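Local coordinates for Mlr6093 protein (Mesorhizobium loti, PDB 2QJ8) that probably hydrolyses ester bonds or linear amide bonds as a zinc-dependent enzyme of the aspartoacylase family, at residues 99-104 against 116-121; 108-113 against 188-193; 138-143 against 203-208; 148-153 against 176-181. All blocks are in the same frame, centred on the assembly; numbering follows the deposited sequence.

Contact 1 (99-104 against 116-121); sequences TPIDGK and GSVSER
Around Asp102 OD2 three groups of the 116-121 segment gather. The backbone N of Ser119 donates to it at 2.9 Å, coming from 36° above the carboxylate plane. Ser119 OG lies 2.6 Å from both Asp102 OD2 and Asp102 OD1. Ser117 OG approaches Asp102 OD2 to 2.8 Å. Thr99 OG1 joins the group, 2.9 Å from Ser119 OG, and also bonds Asn88. The carboxylate reaches this cluster because Asp102 CG stands between the backbone N and the carbonyl carbon (chi1 62°). Asp102 OD1 also accepts from Lys104 N at 3.2 Å. That bond closes an Asx turn.

Lys104 extends from this turn toward the helix start. Its NZ forms a salt bridge with Glu120 OE2 at 2.9 Å, weak as a hydrogen bond. Glu120 OE2 also accepts from Ser117 N at 2.8 Å, from 48° above its carboxylate plane. Ser117 is the N-cap residue of helix 118-129. Beside the polar cluster, Val118 CG1 fits against Thr99 CG2 at 3.5 Å and also touches Ile101 CB. The helix start is thus tied to the loop that follows helix 89-94. Asp29 takes Val118 N, next to the N-H used by Asp102. Two carboxylates therefore meet backbone N-H groups of the first helical turn. The positive end of the helix dipole, together with these donors, would be expected to stabilise Asp102 as an anion.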
loop_
_atom_site.group_PDB
_atom_site.type_symbol
_atom_site.label_atom_id
_atom_site.label_comp_id
_atom_site.label_asym_id
_atom_site.label_seq_id
_atom_site.Cartn_x
_atom_site.Cartn_y
_atom_site.Cartn_z
ATOM N N THR A 99 -16.477 -1.344 -6.385
ATOM C CA THR A 99 -16.834 -1.892 -7.669
ATOM C C THR A 99 -16.674 -0.827 -8.765
ATOM O O THR A 99 -17.299 0.229 -8.692
ATOM C CB THR A 99 -18.268 -2.416 -7.631
ATOM O OG1 THR A 99 -18.419 -3.269 -6.497
ATOM C CG2 THR A 99 -18.629 -3.174 -8.918
ATOM N N PRO A 100 -15.803 -1.089 -9.763
ATOM C CA PRO A 100 -15.597 -0.083 -10.795
ATOM C C PRO A 100 -16.795 0.201 -11.713
ATOM O O PRO A 100 -16.896 1.317 -12.225
ATOM C CB PRO A 100 -14.428 -0.656 -11.599
ATOM C CG PRO A 100 -14.497 -2.109 -11.386
ATOM C CD PRO A 100 -14.944 -2.268 -9.982
ATOM N N ILE A 101 -17.694 -0.766 -11.903
ATOM C CA ILE A 101 -18.844 -0.560 -12.806
ATOM C C ILE A 101 -19.881 0.419 -12.269
ATOM O O ILE A 101 -20.297 1.339 -12.987
ATOM C CB ILE A 101 -19.538 -1.902 -13.168
ATOM C CG1 ILE A 101 -18.584 -2.750 -14.024
ATOM C CG2 ILE A 101 -20.834 -1.673 -13.945
ATOM C CD1 ILE A 101 -19.165 -4.072 -14.440
ATOM N N ASP A 102 -20.293 0.213 -11.015
ATOM C CA ASP A 102 -21.343 1.042 -10.381
ATOM C C ASP A 102 -20.862 2.012 -9.294
ATOM O O ASP A 102 -21.661 2.795 -8.788
ATOM C CB ASP A 102 -22.515 0.160 -9.873
ATOM C CG ASP A 102 -22.117 -0.837 -8.811
ATOM O OD1 ASP A 102 -20.942 -0.916 -8.451
ATOM O OD2 ASP A 102 -22.994 -1.594 -8.357
ATOM N N GLY A 103 -19.583 1.935 -8.923
ATOM C CA GLY A 103 -19.000 2.796 -7.886
ATOM C C GLY A 103 -19.383 2.434 -6.460
ATOM O O GLY A 103 -18.954 3.121 -5.535
ATOM N N LYS A 104 -20.114 1.327 -6.255
ATOM C CA LYS A 104 -20.641 0.981 -4.938
ATOM C C LYS A 104 -19.726 0.070 -4.150
ATOM O O LYS A 104 -18.994 -0.775 -4.688
ATOM C CB LYS A 104 -22.051 0.360 -5.037
ATOM C CG LYS A 104 -23.070 1.221 -5.796
ATOM C CD LYS A 104 -24.467 0.587 -5.945
ATOM C CE LYS A 104 -25.375 1.544 -6.706
ATOM N NZ LYS A 104 -26.680 0.952 -7.132
ATOM N N GLY A 116 -30.892 -4.927 -9.448
ATOM C CA GLY A 116 -30.158 -3.686 -9.196
ATOM C C GLY A 116 -28.876 -3.684 -9.997
ATOM O O GLY A 116 -28.686 -4.534 -10.866
ATOM N N SER A 117 -27.985 -2.747 -9.700
ATOM C CA SER A 117 -26.677 -2.664 -10.359
ATOM C C SER A 117 -25.775 -3.880 -9.979
ATOM O O SER A 117 -26.123 -4.658 -9.092
ATOM C CB SER A 117 -26.015 -1.371 -9.930
ATOM O OG SER A 117 -25.794 -1.462 -8.544
ATOM N N VAL A 118 -24.599 -4.020 -10.601
ATOM C CA VAL A 118 -23.744 -5.220 -10.364
ATOM C C VAL A 118 -23.450 -5.494 -8.883
ATOM O O VAL A 118 -23.617 -6.615 -8.450
ATOM C CB VAL A 118 -22.429 -5.268 -11.234
ATOM C CG1 VAL A 118 -21.429 -4.159 -10.845
ATOM C CG2 VAL A 118 -21.783 -6.661 -11.130
ATOM N N SER A 119 -23.058 -4.482 -8.109
ATOM C CA SER A 119 -22.791 -4.667 -6.661
ATOM C C SER A 119 -23.992 -5.238 -5.897
ATOM O O SER A 119 -23.840 -6.135 -5.059
ATOM C CB SER A 119 -22.358 -3.366 -5.991
ATOM O OG SER A 119 -21.295 -2.784 -6.712
ATOM N N GLU A 120 -25.170 -4.742 -6.246
ATOM C CA GLU A 120 -26.443 -5.171 -5.657
ATOM C C GLU A 120 -26.815 -6.608 -6.032
ATOM O O GLU A 120 -27.367 -7.334 -5.195
ATOM C CB GLU A 120 -27.570 -4.230 -6.086
ATOM C CG GLU A 120 -27.357 -2.766 -5.721
ATOM C CD GLU A 120 -28.496 -1.937 -6.192
ATOM O OE1 GLU A 120 -29.510 -1.866 -5.469
ATOM O OE2 GLU A 120 -28.383 -1.341 -7.280
ATOM N N ARG A 121 -26.527 -7.014 -7.282
ATOM C CA ARG A 121 -26.754 -8.409 -7.712
ATOM C C ARG A 121 -25.770 -9.376 -7.039
ATOM O O ARG A 121 -26.151 -10.507 -6.714
ATOM C CB ARG A 121 -26.707 -8.571 -9.241
ATOM C CG ARG A 121 -27.732 -7.706 -9.983
ATOM C CD ARG A 121 -27.935 -8.127 -11.457
ATOM N NE ARG A 121 -26.706 -8.073 -12.247
ATOM C CZ ARG A 121 -26.122 -6.969 -12.703
ATOM N NH1 ARG A 121 -26.620 -5.777 -12.456
ATOM N NH2 ARG A 121 -25.015 -7.060 -13.420
#

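Contact 2 (108-113 against 188-193); sequences RVFPGR and DGMFDT
Met190, present as selenomethionine, runs extended through CG and SE, then bends at chi3 (-53°), which swings CE against the Phe110 ring. Met190 CE lies 3.3 Å from Phe110 CE1. Met190 SE stands 4.9 Å from the centroid of the Phe110 ring, 16° off the ring normal, in a Met-aromatic contact. Two conformers of Met190 were deposited, so this pairing describes one of them. The two side chains lie side by side and point the same way. Phe110 also touches Ala123 and Ile126 of helix 118-129, and Met190 touches Phe202.

The contact sets the loop before helix 118-129 against the N terminus of helix 190-197. Gly189 is the N-cap residue there. A CB on it would collide with Arg108 CA, and at its backbone angles a CB would also press on the carbonyl O of Asp188. No conventional hydrogen bond crosses between the segments. The backbones instead approach through CA-H...O contacts: Gly189 CA is 3.3 Å from Phe110 O, and Arg108 CA is 3.5 Å from Asp188 O.

Gly189 O accepts from both Thr193 N and Thr193 OG1, the latter at 2.8 Å and 43° out of the carbonyl plane. Pro111, which follows a cis peptide bond, brings CD to 3.9 Å from Thr193 OG1. An alanine in place of Thr193 would probably cost Gly189 O its hydroxyl donor and open a gap beside Pro111.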
loop_
_atom_site.group_PDB
_atom_site.type_symbol
_atom_site.label_atom_id
_atom_site.label_comp_id
_atom_site.label_asym_id
_atom_site.label_seq_id
_atom_site.Cartn_x
_atom_site.Cartn_y
_atom_site.Cartn_z
ATOM N N ARG A 108 -21.573 -2.264 1.902
ATOM C CA ARG A 108 -22.665 -1.382 2.368
ATOM C C ARG A 108 -23.999 -1.570 1.650
ATOM O O ARG A 108 -25.032 -1.133 2.184
ATOM C CB ARG A 108 -22.324 0.128 2.480
ATOM C CG ARG A 108 -21.811 0.814 1.247
ATOM C CD ARG A 108 -22.024 2.348 1.225
ATOM N NE ARG A 108 -21.093 3.014 0.294
ATOM C CZ ARG A 108 -21.157 3.008 -1.049
ATOM N NH1 ARG A 108 -22.117 2.354 -1.726
ATOM N NH2 ARG A 108 -20.209 3.644 -1.744
ATOM N N VAL A 109 -24.021 -2.249 0.493
ATOM C CA VAL A 109 -25.294 -2.477 -0.238
ATOM C C VAL A 109 -26.069 -3.753 0.148
ATOM O O VAL A 109 -27.198 -3.906 -0.297
ATOM C CB VAL A 109 -25.113 -2.432 -1.770
ATOM C CG1 VAL A 109 -24.353 -1.160 -2.169
ATOM C CG2 VAL A 109 -24.434 -3.667 -2.270
ATOM N N PHE A 110 -25.499 -4.651 0.963
ATOM C CA PHE A 110 -26.216 -5.877 1.410
ATOM C C PHE A 110 -27.552 -5.522 2.054
ATOM O O PHE A 110 -27.617 -4.526 2.750
ATOM C CB PHE A 110 -25.405 -6.728 2.416
ATOM C CG PHE A 110 -24.559 -7.794 1.777
ATOM C CD1 PHE A 110 -23.392 -7.445 1.109
ATOM C CD2 PHE A 110 -24.901 -9.122 1.883
ATOM C CE1 PHE A 110 -22.590 -8.392 0.520
ATOM C CE2 PHE A 110 -24.110 -10.106 1.322
ATOM C CZ PHE A 110 -22.940 -9.743 0.626
ATOM N N PRO A 111 -28.615 -6.326 1.817
ATOM C CA PRO A 111 -28.674 -7.574 1.065
ATOM C C PRO A 111 -28.836 -7.427 -0.471
ATOM O O PRO A 111 -29.159 -8.403 -1.137
ATOM C CB PRO A 111 -29.893 -8.252 1.699
ATOM C CG PRO A 111 -30.846 -7.095 1.854
ATOM C CD PRO A 111 -29.967 -5.924 2.255
ATOM N N GLY A 112 -28.603 -6.247 -1.035
ATOM C CA GLY A 112 -28.793 -6.021 -2.470
ATOM C C GLY A 112 -30.193 -6.266 -3.018
ATOM O O GLY A 112 -31.176 -6.258 -2.275
ATOM N N ARG A 113 -30.269 -6.438 -4.341
ATOM C CA ARG A 113 -31.484 -6.754 -5.062
ATOM C C ARG A 113 -31.123 -7.390 -6.411
ATOM O O ARG A 113 -30.133 -7.034 -7.025
ATOM C CB ARG A 113 -32.415 -5.537 -5.254
ATOM C CG ARG A 113 -31.921 -4.347 -6.067
ATOM C CD ARG A 113 -33.033 -3.271 -6.080
ATOM N NE ARG A 113 -32.678 -2.004 -6.728
ATOM C CZ ARG A 113 -32.991 -1.612 -7.978
ATOM N NH1 ARG A 113 -33.680 -2.382 -8.827
ATOM N NH2 ARG A 113 -32.599 -0.402 -8.403
ATOM N N ASP A 188 -23.903 -0.028 7.778
ATOM C CA ASP A 188 -24.871 -0.210 6.706
ATOM C C ASP A 188 -24.475 -1.427 5.905
ATOM O O ASP A 188 -23.293 -1.751 5.801
ATOM C CB ASP A 188 -24.949 1.005 5.775
ATOM C CG ASP A 188 -25.634 2.210 6.419
ATOM O OD1 ASP A 188 -26.154 2.108 7.553
ATOM O OD2 ASP A 188 -25.649 3.272 5.766
ATOM N N GLY A 189 -25.476 -2.154 5.441
ATOM C CA GLY A 189 -25.240 -3.316 4.642
ATOM C C GLY A 189 -25.039 -4.651 5.340
ATOM O O GLY A 189 -25.960 -5.173 5.969
HETATM N N MSE A 190 -23.818 -5.174 5.253
HETATM C CA MSE A 190 -23.501 -6.509 5.755
HETATM C C MSE A 190 -23.635 -6.625 7.272
HETATM O O MSE A 190 -24.177 -7.603 7.770
HETATM C CB MSE A 190 -22.092 -6.932 5.306
HETATM C CG MSE A 190 -21.857 -8.425 5.312
HETATM SE SE MSE A 190 -20.151 -8.989 4.506
HETATM C CE MSE A 190 -20.256 -8.115 2.767
ATOM N N PHE A 191 -23.141 -5.633 7.997
ATOM C CA PHE A 191 -23.219 -5.665 9.450
ATOM C C PHE A 191 -24.672 -5.697 9.882
ATOM O O PHE A 191 -25.076 -6.599 10.602
ATOM C CB PHE A 191 -22.497 -4.468 10.078
ATOM C CG PHE A 191 -22.452 -4.515 11.582
ATOM C CD1 PHE A 191 -23.553 -4.135 12.352
ATOM C CD2 PHE A 191 -21.307 -4.965 12.227
ATOM C CE1 PHE A 191 -23.509 -4.191 13.733
ATOM C CE2 PHE A 191 -21.257 -5.026 13.606
ATOM C CZ PHE A 191 -22.358 -4.635 14.362
ATOM N N ASP A 192 -25.452 -4.715 9.445
ATOM C CA ASP A 192 -26.881 -4.677 9.777
ATOM C C ASP A 192 -27.615 -5.941 9.387
ATOM O O ASP A 192 -28.466 -6.418 10.118
ATOM C CB ASP A 192 -27.576 -3.504 9.092
ATOM C CG ASP A 192 -27.315 -2.176 9.773
ATOM O OD1 ASP A 192 -26.629 -2.133 10.822
ATOM O OD2 ASP A 192 -27.796 -1.158 9.232
ATOM N N THR A 193 -27.269 -6.488 8.234
ATOM C CA THR A 193 -27.906 -7.712 7.736
ATOM C C THR A 193 -27.642 -8.930 8.613
ATOM O O THR A 193 -28.566 -9.558 9.098
ATOM C CB THR A 193 -27.465 -7.990 6.257
ATOM O OG1 THR A 193 -28.048 -6.977 5.438
ATOM C CG2 THR A 193 -27.967 -9.345 5.780
#

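Contact 3 (138-143 against 203-208)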
loop_
_atom_site.group_PDB
_atom_site.type_symbol
_atom_site.label_atom_id
_atom_site.label_comp_id
_atom_site.label_asym_id
_atom_site.label_seq_id
_atom_site.Cartn_x
_atom_site.Cartn_y
_atom_site.Cartn_z
ATOM N N LEU A 138 -17.139 -14.923 8.723
ATOM C CA LEU A 138 -15.804 -14.388 8.947
ATOM C C LEU A 138 -15.405 -13.597 7.697
ATOM O O LEU A 138 -15.194 -14.201 6.638
ATOM C CB LEU A 138 -14.792 -15.508 9.224
ATOM C CG LEU A 138 -13.288 -15.146 9.298
ATOM C CD1 LEU A 138 -12.975 -14.079 10.381
ATOM C CD2 LEU A 138 -12.500 -16.404 9.530
ATOM N N ASP A 139 -15.300 -12.269 7.812
ATOM C CA ASP A 139 -14.861 -11.416 6.689
ATOM C C ASP A 139 -13.400 -11.016 6.894
ATOM O O ASP A 139 -13.040 -10.503 7.950
ATOM C CB ASP A 139 -15.769 -10.197 6.555
ATOM C CG ASP A 139 -15.432 -9.305 5.322
ATOM O OD1 ASP A 139 -15.250 -9.791 4.175
ATOM O OD2 ASP A 139 -15.393 -8.074 5.517
ATOM N N LEU A 140 -12.567 -11.281 5.876
ATOM C CA LEU A 140 -11.145 -10.943 5.856
ATOM C C LEU A 140 -11.133 -9.561 5.181
ATOM O O LEU A 140 -11.114 -9.438 3.953
ATOM C CB LEU A 140 -10.350 -12.023 5.129
ATOM C CG LEU A 140 -10.650 -13.463 5.609
ATOM C CD1 LEU A 140 -9.880 -14.482 4.789
ATOM C CD2 LEU A 140 -10.390 -13.684 7.123
ATOM N N HIS A 141 -11.170 -8.530 6.032
ATOM C CA HIS A 141 -11.520 -7.149 5.635
ATOM C C HIS A 141 -10.350 -6.187 5.381
ATOM O O HIS A 141 -9.306 -6.234 6.050
ATOM C CB HIS A 141 -12.450 -6.586 6.705
ATOM C CG HIS A 141 -12.976 -5.218 6.416
ATOM N ND1 HIS A 141 -12.484 -4.089 7.037
ATOM C CD2 HIS A 141 -13.949 -4.794 5.569
ATOM C CE1 HIS A 141 -13.127 -3.026 6.579
ATOM N NE2 HIS A 141 -14.021 -3.426 5.687
ATOM N N SER A 142 -10.532 -5.347 4.369
ATOM C CA SER A 142 -9.530 -4.388 4.004
ATOM C C SER A 142 -9.730 -3.158 4.835
ATOM O O SER A 142 -10.723 -2.483 4.669
ATOM C CB SER A 142 -9.664 -4.004 2.542
ATOM O OG SER A 142 -8.683 -3.032 2.219
ATOM N N PHE A 143 -8.808 -2.874 5.737
ATOM C CA PHE A 143 -8.928 -1.656 6.537
ATOM C C PHE A 143 -8.712 -0.433 5.612
ATOM O O PHE A 143 -9.459 0.552 5.694
ATOM C CB PHE A 143 -7.935 -1.686 7.693
ATOM C CG PHE A 143 -8.204 -0.652 8.728
ATOM C CD1 PHE A 143 -9.237 -0.839 9.643
ATOM C CD2 PHE A 143 -7.459 0.514 8.779
ATOM C CE1 PHE A 143 -9.505 0.094 10.598
ATOM C CE2 PHE A 143 -7.732 1.467 9.737
ATOM C CZ PHE A 143 -8.754 1.242 10.655
ATOM N N ILE A 203 -17.737 -11.707 12.324
ATOM C CA ILE A 203 -16.355 -11.421 12.735
ATOM C C ILE A 203 -15.565 -10.825 11.563
ATOM O O ILE A 203 -15.580 -11.347 10.458
ATOM C CB ILE A 203 -15.702 -12.682 13.368
ATOM C CG1 ILE A 203 -16.397 -12.980 14.703
ATOM C CG2 ILE A 203 -14.256 -12.480 13.647
ATOM C CD1 ILE A 203 -15.932 -14.236 15.332
ATOM N N CYS A 204 -14.932 -9.676 11.827
ATOM C CA CYS A 204 -14.185 -8.935 10.839
ATOM C C CYS A 204 -12.718 -8.819 11.266
ATOM O O CYS A 204 -12.425 -8.134 12.244
ATOM C CB CYS A 204 -14.854 -7.567 10.724
ATOM S SG CYS A 204 -14.341 -6.607 9.355
ATOM N N THR A 205 -11.825 -9.498 10.547
ATOM C CA THR A 205 -10.386 -9.452 10.826
ATOM C C THR A 205 -9.849 -8.323 9.949
ATOM O O THR A 205 -10.248 -8.207 8.804
ATOM C CB THR A 205 -9.701 -10.759 10.515
ATOM O OG1 THR A 205 -9.876 -11.032 9.138
ATOM C CG2 THR A 205 -10.320 -11.902 11.328
ATOM N N GLU A 206 -8.950 -7.506 10.479
ATOM C CA GLU A 206 -8.493 -6.306 9.770
ATOM C C GLU A 206 -7.125 -6.413 9.149
ATOM O O GLU A 206 -6.157 -6.730 9.837
ATOM C CB GLU A 206 -8.516 -5.098 10.694
ATOM C CG GLU A 206 -9.888 -4.722 11.225
ATOM C CD GLU A 206 -10.918 -4.315 10.172
ATOM O OE1 GLU A 206 -10.556 -3.851 9.074
ATOM O OE2 GLU A 206 -12.128 -4.436 10.470
ATOM N N PHE A 207 -7.086 -6.103 7.846
ATOM C CA PHE A 207 -5.884 -6.114 7.004
ATOM C C PHE A 207 -5.636 -4.694 6.495
ATOM O O PHE A 207 -6.525 -4.103 5.868
ATOM C CB PHE A 207 -6.056 -7.060 5.798
ATOM C CG PHE A 207 -6.174 -8.535 6.166
ATOM C CD1 PHE A 207 -7.386 -9.079 6.568
ATOM C CD2 PHE A 207 -5.068 -9.386 6.088
ATOM C CE1 PHE A 207 -7.486 -10.426 6.892
ATOM C CE2 PHE A 207 -5.181 -10.744 6.405
ATOM C CZ PHE A 207 -6.399 -11.250 6.830
ATOM N N GLY A 208 -4.467 -4.140 6.832
ATOM C CA GLY A 208 -4.037 -2.802 6.380
ATOM C C GLY A 208 -3.022 -2.997 5.265
ATOM O O GLY A 208 -2.578 -4.116 5.025
HETATM O O HOH W 1 -6.325 -2.726 3.134
#
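His141 and Glu206 pair side by side on two parallel strands. His141 ND1 donates to Glu206 OE1 at 2.8 Å, nearly straight at 172°. The oxygen lies in the ring plane and is met on its syn side. Ring and carboxylate planes are 79° apart. Glu206 bends at chi2 (-62°), turning CD toward the ring. The same OE1 lies at the edge of the Phe143 ring, 3.3 Å from CD1.

On the opposite, tightly packed face Leu138 CD1 meets Thr205 CG2 at 3.6 Å, and Leu140 CB meets Phe207 CE1 at 3.7 Å. Even there a water bridges Ser142 OG and Phe207 O. On the other face His141 and Cys204 stay partly exposed, while Asp139, bonded to Thr51, and Glu206 are buried. An alanine at His141 would probably leave Glu206 OE1 without its imidazole donor and its carboxylate freer to turn.

Backbone bonds join the strands throughout, first Asp139 N to Ile203 O, last Phe143 N to Phe207 O. Ser142 touches His55 and Glu58, spaced as in the His-X-X-Glu zinc motif of M14 hydrolases. His141, in an Asp-Leu-His sequence, stands where relatives place their third zinc ligand, so this end probably borders the metal site.

Contact 4 (148-153 against 176-181)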
loop_
_atom_site.group_PDB
_atom_site.type_symbol
_atom_site.label_atom_id
_atom_site.label_comp_id
_atom_site.label_asym_id
_atom_site.label_seq_id
_atom_site.Cartn_x
_atom_site.Cartn_y
_atom_site.Cartn_z
ATOM N N ASP A 148 -1.755 1.447 7.836
ATOM C CA ASP A 148 -1.124 0.334 8.497
ATOM C C ASP A 148 -2.015 0.194 9.755
ATOM O O ASP A 148 -2.389 1.198 10.354
ATOM C CB ASP A 148 0.288 0.670 8.910
ATOM C CG ASP A 148 1.096 -0.551 9.277
ATOM O OD1 ASP A 148 0.697 -1.697 8.980
ATOM O OD2 ASP A 148 2.177 -0.375 9.856
ATOM N N CYS A 149 -2.405 -1.025 10.102
ATOM C CA CYS A 149 -3.163 -1.268 11.308
ATOM C C CYS A 149 -2.708 -2.569 11.938
ATOM O O CYS A 149 -2.093 -3.415 11.276
ATOM C CB CYS A 149 -4.672 -1.248 11.063
ATOM S SG CYS A 149 -5.349 -2.646 10.175
ATOM N N ALA A 150 -3.007 -2.712 13.224
ATOM C CA ALA A 150 -2.660 -3.905 13.977
ATOM C C ALA A 150 -3.417 -5.125 13.436
ATOM O O ALA A 150 -4.551 -4.962 12.995
ATOM C CB ALA A 150 -3.033 -3.701 15.439
ATOM N N PRO A 151 -2.794 -6.334 13.443
ATOM C CA PRO A 151 -3.568 -7.546 13.090
ATOM C C PRO A 151 -4.562 -7.718 14.225
ATOM O O PRO A 151 -4.171 -7.840 15.384
ATOM C CB PRO A 151 -2.523 -8.663 13.049
ATOM C CG PRO A 151 -1.192 -7.956 13.009
ATOM C CD PRO A 151 -1.401 -6.673 13.771
ATOM N N SER A 152 -5.843 -7.686 13.878
ATOM C CA SER A 152 -6.892 -7.536 14.876
ATOM C C SER A 152 -8.279 -7.914 14.413
ATOM O O SER A 152 -8.474 -8.305 13.283
ATOM C CB SER A 152 -6.940 -6.020 15.241
ATOM O OG SER A 152 -7.164 -5.206 14.100
ATOM N N ILE A 153 -9.211 -7.858 15.361
ATOM C CA ILE A 153 -10.622 -7.932 15.118
ATOM C C ILE A 153 -11.186 -6.660 15.731
ATOM O O ILE A 153 -10.813 -6.332 16.852
ATOM C CB ILE A 153 -11.260 -9.163 15.787
ATOM C CG1 ILE A 153 -10.907 -10.428 14.987
ATOM C CG2 ILE A 153 -12.748 -9.013 15.853
ATOM C CD1 ILE A 153 -11.149 -11.684 15.710
ATOM N N LEU A 176 -5.441 -12.689 18.361
ATOM C CA LEU A 176 -4.719 -11.708 17.568
ATOM C C LEU A 176 -4.126 -10.643 18.525
ATOM O O LEU A 176 -4.553 -10.544 19.699
ATOM C CB LEU A 176 -5.651 -11.040 16.553
ATOM C CG LEU A 176 -6.100 -11.921 15.401
ATOM C CD1 LEU A 176 -7.313 -11.279 14.656
ATOM C CD2 LEU A 176 -4.945 -12.225 14.435
ATOM N N PRO A 177 -3.093 -9.899 18.073
ATOM C CA PRO A 177 -2.492 -8.817 18.865
ATOM C C PRO A 177 -3.465 -7.857 19.550
ATOM O O PRO A 177 -3.248 -7.516 20.713
ATOM C CB PRO A 177 -1.653 -8.077 17.828
ATOM C CG PRO A 177 -1.187 -9.140 16.956
ATOM C CD PRO A 177 -2.316 -10.128 16.837
ATOM N N VAL A 178 -4.536 -7.473 18.853
ATOM C CA VAL A 178 -5.548 -6.561 19.376
ATOM C C VAL A 178 -6.979 -6.972 19.075
ATOM O O VAL A 178 -7.287 -7.361 17.950
ATOM C CB VAL A 178 -5.380 -5.154 18.726
ATOM C CG1 VAL A 178 -6.496 -4.179 19.171
ATOM C CG2 VAL A 178 -3.973 -4.583 19.016
ATOM N N THR A 179 -7.860 -6.901 20.067
ATOM C CA THR A 179 -9.297 -6.962 19.785
ATOM C C THR A 179 -9.731 -5.528 20.091
ATOM O O THR A 179 -9.530 -5.064 21.197
ATOM C CB THR A 179 -10.090 -8.012 20.614
ATOM O OG1 THR A 179 -9.564 -9.316 20.351
ATOM C CG2 THR A 179 -11.596 -7.969 20.232
ATOM N N LEU A 180 -10.309 -4.820 19.122
ATOM C CA LEU A 180 -10.658 -3.419 19.347
ATOM C C LEU A 180 -12.146 -3.173 19.460
ATOM O O LEU A 180 -12.866 -3.454 18.513
ATOM C CB LEU A 180 -10.108 -2.545 18.214
ATOM C CG LEU A 180 -10.269 -1.013 18.320
ATOM C CD1 LEU A 180 -9.529 -0.380 19.503
ATOM C CD2 LEU A 180 -9.832 -0.377 17.019
ATOM N N LEU A 181 -12.573 -2.616 20.597
ATOM C CA LEU A 181 -13.963 -2.217 20.773
ATOM C C LEU A 181 -14.072 -0.818 20.157
ATOM O O LEU A 181 -13.360 0.103 20.540
ATOM C CB LEU A 181 -14.398 -2.213 22.239
ATOM C CG LEU A 181 -14.219 -3.482 23.076
ATOM C CD1 LEU A 181 -15.077 -3.348 24.329
ATOM C CD2 LEU A 181 -14.605 -4.738 22.335
#
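A beta-alpha-beta unit brings Ser152 and Ile153 beside Val178 and Thr179. Strand 152-155 leads through helix 161-172 into strand 178-182, and the two strands run parallel. Ile153 N donates to Val178 O at 3.3 Å. Ile153 O accepts from Leu180 N at 2.8 Å, a straighter bond of 168°. Ser152 CB comes within 3.0 Å of Val178 O.

Ser152 OG does not cross to the other segment. It stands between its own backbone N and carbonyl carbon (chi1 57°) and bonds Ala150 O at 2.8 Å, from 46° above the carbonyl plane. This bond spans the short link between strands 147-149 and 152-155. In that link Ala150 CB meets Val178 CG2 at 3.8 Å, and Phe309 of strand 306-312 touches Ala150 and Ser152.

Strand 152-155 also pairs antiparallel with 201-208, so the unit continues the sheet beyond the central parallel strands. Ile153 CG1 meets Leu176 CD1 at 3.7 Å, the two side chains crossing at about a right angle. Ile203 and Phe174 also touch Ile153. Just ahead of strands 152-155 and 178-182, the Pro151 and Pro177 rings cross at about a right angle. The carbonyl oxygen Pro151 O lies 3.3 Å from Pro177 CD.

Contact 1 comes first along the chain. It closes the short loop from 99-104 to 116-121, at the start of helix 118-129. Contact 2 starts inside that loop, at 108-113, and reaches on to 188-193, so it crosses contact 1. The two touch directly. Contact 3 opens at 138-143, inside the loop of contact 2, and closes at 203-208, so these two cross as well. Contact 4, 148-153 with 176-181, is nested inside the loops of both contacts 2 and 3. Contacts 3 and 4 touch, in part because strands 201-208 and 152-155 are neighbours. Contacts 1 and 2 tie loops to helix starts; contacts 3 and 4 join strands.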